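Local atomic coordinates of FrnE protein (Deinococcus radiodurans, PDB entry 5CO3), a protein that probably acts as a cytoplasmic thiol-disulfide oxidoreductase, with a DsbA-like thioredoxin fold expected to make, break or rearrange disulfide bonds. Residues Arg164-Glu168 with Ala169-Ala173. Sequence-based numbering, arbitrary orientation.
Sequences RAALE and AGTYA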
ATOM      1  N   ARG A 164     -14.639   3.218  14.760  1.00 33.03           N
ATOM      2  CA  ARG A 164     -15.650   2.173  14.646  0.80 38.59           C
ATOM      3  C   ARG A 164     -16.971   2.735  14.133  1.00 38.81           C
ATOM      4  O   ARG A 164     -17.638   2.111  13.297  1.00 35.05           O
ATOM      5  CB  ARG A 164     -15.848   1.474  15.987  0.80 38.02           C
ATOM      6  CG  ARG A 164     -16.746   0.262  15.868  0.80 40.14           C
ATOM      7  CD  ARG A 164     -16.672  -0.618  17.088  0.80 46.38           C
ATOM      8  NE  ARG A 164     -17.435  -1.842  16.860  0.80 44.03           N
ATOM      9  CZ  ARG A 164     -17.117  -3.021  17.370  0.80 42.84           C
ATOM     10  NH1 ARG A 164     -16.051  -3.138  18.143  0.80 33.61           N
ATOM     11  NH2 ARG A 164     -17.876  -4.081  17.113  0.80 39.11           N
ATOM     12  N   ALA A 165     -17.349   3.918  14.615  1.00 37.98           N
ATOM     13  CA  ALA A 165     -18.576   4.556  14.148  1.00 42.18           C
ATOM     14  C   ALA A 165     -18.484   4.795  12.650  1.00 39.26           C
ATOM     15  O   ALA A 165     -19.424   4.534  11.911  1.00 40.91           O
ATOM     16  CB  ALA A 165     -18.830   5.872  14.894  1.00 42.66           C
ATOM     17  N   ALA A 166     -17.320   5.258  12.195  1.00 37.20           N
ATOM     18  CA  ALA A 166     -17.134   5.528  10.777  1.00 38.22           C
ATOM     19  C   ALA A 166     -17.243   4.246   9.956  1.00 34.94           C
ATOM     20  O   ALA A 166     -17.815   4.244   8.868  1.00 40.98           O
ATOM     21  CB  ALA A 166     -15.785   6.208  10.531  1.00 36.18           C
ATOM     22  N   LEU A 167     -16.698   3.158  10.484  1.00 34.22           N
ATOM     23  CA  LEU A 167     -16.764   1.861   9.808  1.00 30.56           C
ATOM     24  C   LEU A 167     -18.215   1.341   9.728  1.00 33.37           C
ATOM     25  O   LEU A 167     -18.667   0.927   8.663  1.00 38.45           O
ATOM     26  CB  LEU A 167     -15.873   0.845  10.515  1.00 29.83           C
ATOM     27  CG  LEU A 167     -14.361   1.130  10.412  1.00 31.51           C
ATOM     28  CD1 LEU A 167     -13.571   0.075  11.151  1.00 30.50           C
ATOM     29  CD2 LEU A 167     -13.899   1.227   8.955  1.00 31.63           C
ATOM     30  N   GLU A 168     -18.933   1.371  10.846  1.00 40.70           N
ATOM     31  CA  GLU A 168     -20.311   0.871  10.862  1.00 34.75           C
ATOM     32  C   GLU A 168     -21.194   1.708   9.950  1.00 37.44           C
ATOM     33  O   GLU A 168     -22.160   1.210   9.377  1.00 41.74           O
ATOM     34  CB  GLU A 168     -20.869   0.854  12.284  1.00 35.94           C
ATOM     35  CG  GLU A 168     -20.186  -0.166  13.171  1.00 38.45           C
ATOM     36  CD  GLU A 168     -20.569  -0.023  14.626  1.00 52.56           C
ATOM     37  OE1 GLU A 168     -20.974   1.086  15.027  1.00 62.74           O
ATOM     38  OE2 GLU A 168     -20.469  -1.018  15.372  1.00 54.90           O
ATOM     39  N   ALA A 169     -20.847   2.983   9.810  1.00 41.33           N
ATOM     40  CA  ALA A 169     -21.593   3.898   8.957  1.00 47.16           C
ATOM     41  C   ALA A 169     -21.227   3.755   7.480  1.00 42.49           C
ATOM     42  O   ALA A 169     -21.956   4.237   6.608  1.00 47.74           O
ATOM     43  CB  ALA A 169     -21.367   5.337   9.411  1.00 44.27           C
ATOM     44  N   GLY A 170     -20.085   3.119   7.210  1.00 38.28           N
ATOM     45  CA  GLY A 170     -19.601   2.960   5.848  1.00 38.86           C
ATOM     46  C   GLY A 170     -19.216   4.285   5.211  1.00 43.75           C
ATOM     47  O   GLY A 170     -19.237   4.429   3.985  1.00 44.12           O
ATOM     48  N   THR A 171     -18.855   5.251   6.053  1.00 41.78           N
ATOM     49  CA  THR A 171     -18.513   6.605   5.619  1.00 44.13           C
ATOM     50  C   THR A 171     -17.501   6.651   4.468  1.00 42.08           C
ATOM     51  O   THR A 171     -17.677   7.410   3.519  1.00 43.22           O
ATOM     52  CB  THR A 171     -17.944   7.429   6.790  1.00 43.45           C
ATOM     53  OG1 THR A 171     -18.921   7.508   7.830  1.00 45.78           O
ATOM     54  CG2 THR A 171     -17.587   8.835   6.341  1.00 47.29           C
ATOM     55  N   TYR A 172     -16.459   5.824   4.549  1.00 38.80           N
ATOM     56  CA  TYR A 172     -15.391   5.835   3.544  1.00 39.12           C
ATOM     57  C   TYR A 172     -15.502   4.723   2.506  1.00 38.01           C
ATOM     58  O   TYR A 172     -14.557   4.478   1.749  1.00 39.10           O
ATOM     59  CB  TYR A 172     -14.023   5.764   4.235  1.00 34.55           C
ATOM     60  CG  TYR A 172     -13.789   6.955   5.126  1.00 37.15           C
ATOM     61  CD1 TYR A 172     -13.248   8.133   4.623  1.00 40.75           C
ATOM     62  CD2 TYR A 172     -14.148   6.915   6.467  1.00 42.51           C
ATOM     63  CE1 TYR A 172     -13.054   9.237   5.440  1.00 44.99           C
ATOM     64  CE2 TYR A 172     -13.958   8.006   7.290  1.00 46.40           C
ATOM     65  CZ  TYR A 172     -13.410   9.164   6.774  1.00 49.34           C
ATOM     66  OH  TYR A 172     -13.224  10.247   7.600  1.00 52.66           O
ATOM     67  N   ALA A 173     -16.649   4.051   2.470  1.00 42.31           N
ATOM     68  CA  ALA A 173     -16.874   2.985   1.504  1.00 38.11           C
ATOM     69  C   ALA A 173     -16.726   3.505   0.075  1.00 41.17           C
ATOM     70  O   ALA A 173     -16.096   2.864  -0.767  1.00 40.99           O
ATOM     71  CB  ALA A 173     -18.262   2.360   1.708  1.00 38.93           C
TER
HETATM   72  O   HOH W   1     -16.113   3.837   6.810  1.00 33.73           O
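Ala-166 meets Thr-171 and Tyr-172 in a local contact at the C-terminal end of helix 160-169, where a Schellman motif closes the helix and a tight turn leads into helix 173-186. Both helices precede strand 193-196 in this DsbA-like thioredoxin domain, and the contact lies at its surface. Ala-169 N donates to Ala-165 O over 3.0 Å. Gly-170 then leaves helical geometry with a positive phi of 66°, a conformation that favours glycine, which has no CB. Its N donates to Leu-167 O over 3.0 Å, approaching from well above the carbonyl plane, whereas Thr-171 N reaches back to Ala-166 O at 3.2 Å and lies in the carbonyl plane, with an N-H...O angle of 153°. Ala-166 O also accepts a bond from a water, 2.7 Å away, which in turn takes the N-H of Tyr-172, so the water ties the helix end to the N-cap residue of the next helix. From Gly-170 to Ala-173 the chain makes a type I turn, closed by Ala-173 N on Gly-170 O.

Alongside helix 146-156, Glu-168 extends back one turn to Arg-164, whose NE gives Glu-168 OE2 a weak hydrogen bond of 3.5 Å, in the guanidinium plane, as part of a salt bridge; Arg-164 also pairs with Asp-147 of that helix. Leu-167 turns its branched side chain onto helices 146-156 and 110-121, as suits a buried position. The Tyr-172 ring packs against helix 110-121, and its hydroxyl is hydrogen-bonded to Glu-121 OE1. Thr-171 CG2, anti to its own N, lies over one face of the Tyr-172 ring, 3.8 Å above its plane and offset toward the rim. The small methyl of Ala-166 meets the ring's edge instead, with CB 4.1 Å from Tyr-172 CE2.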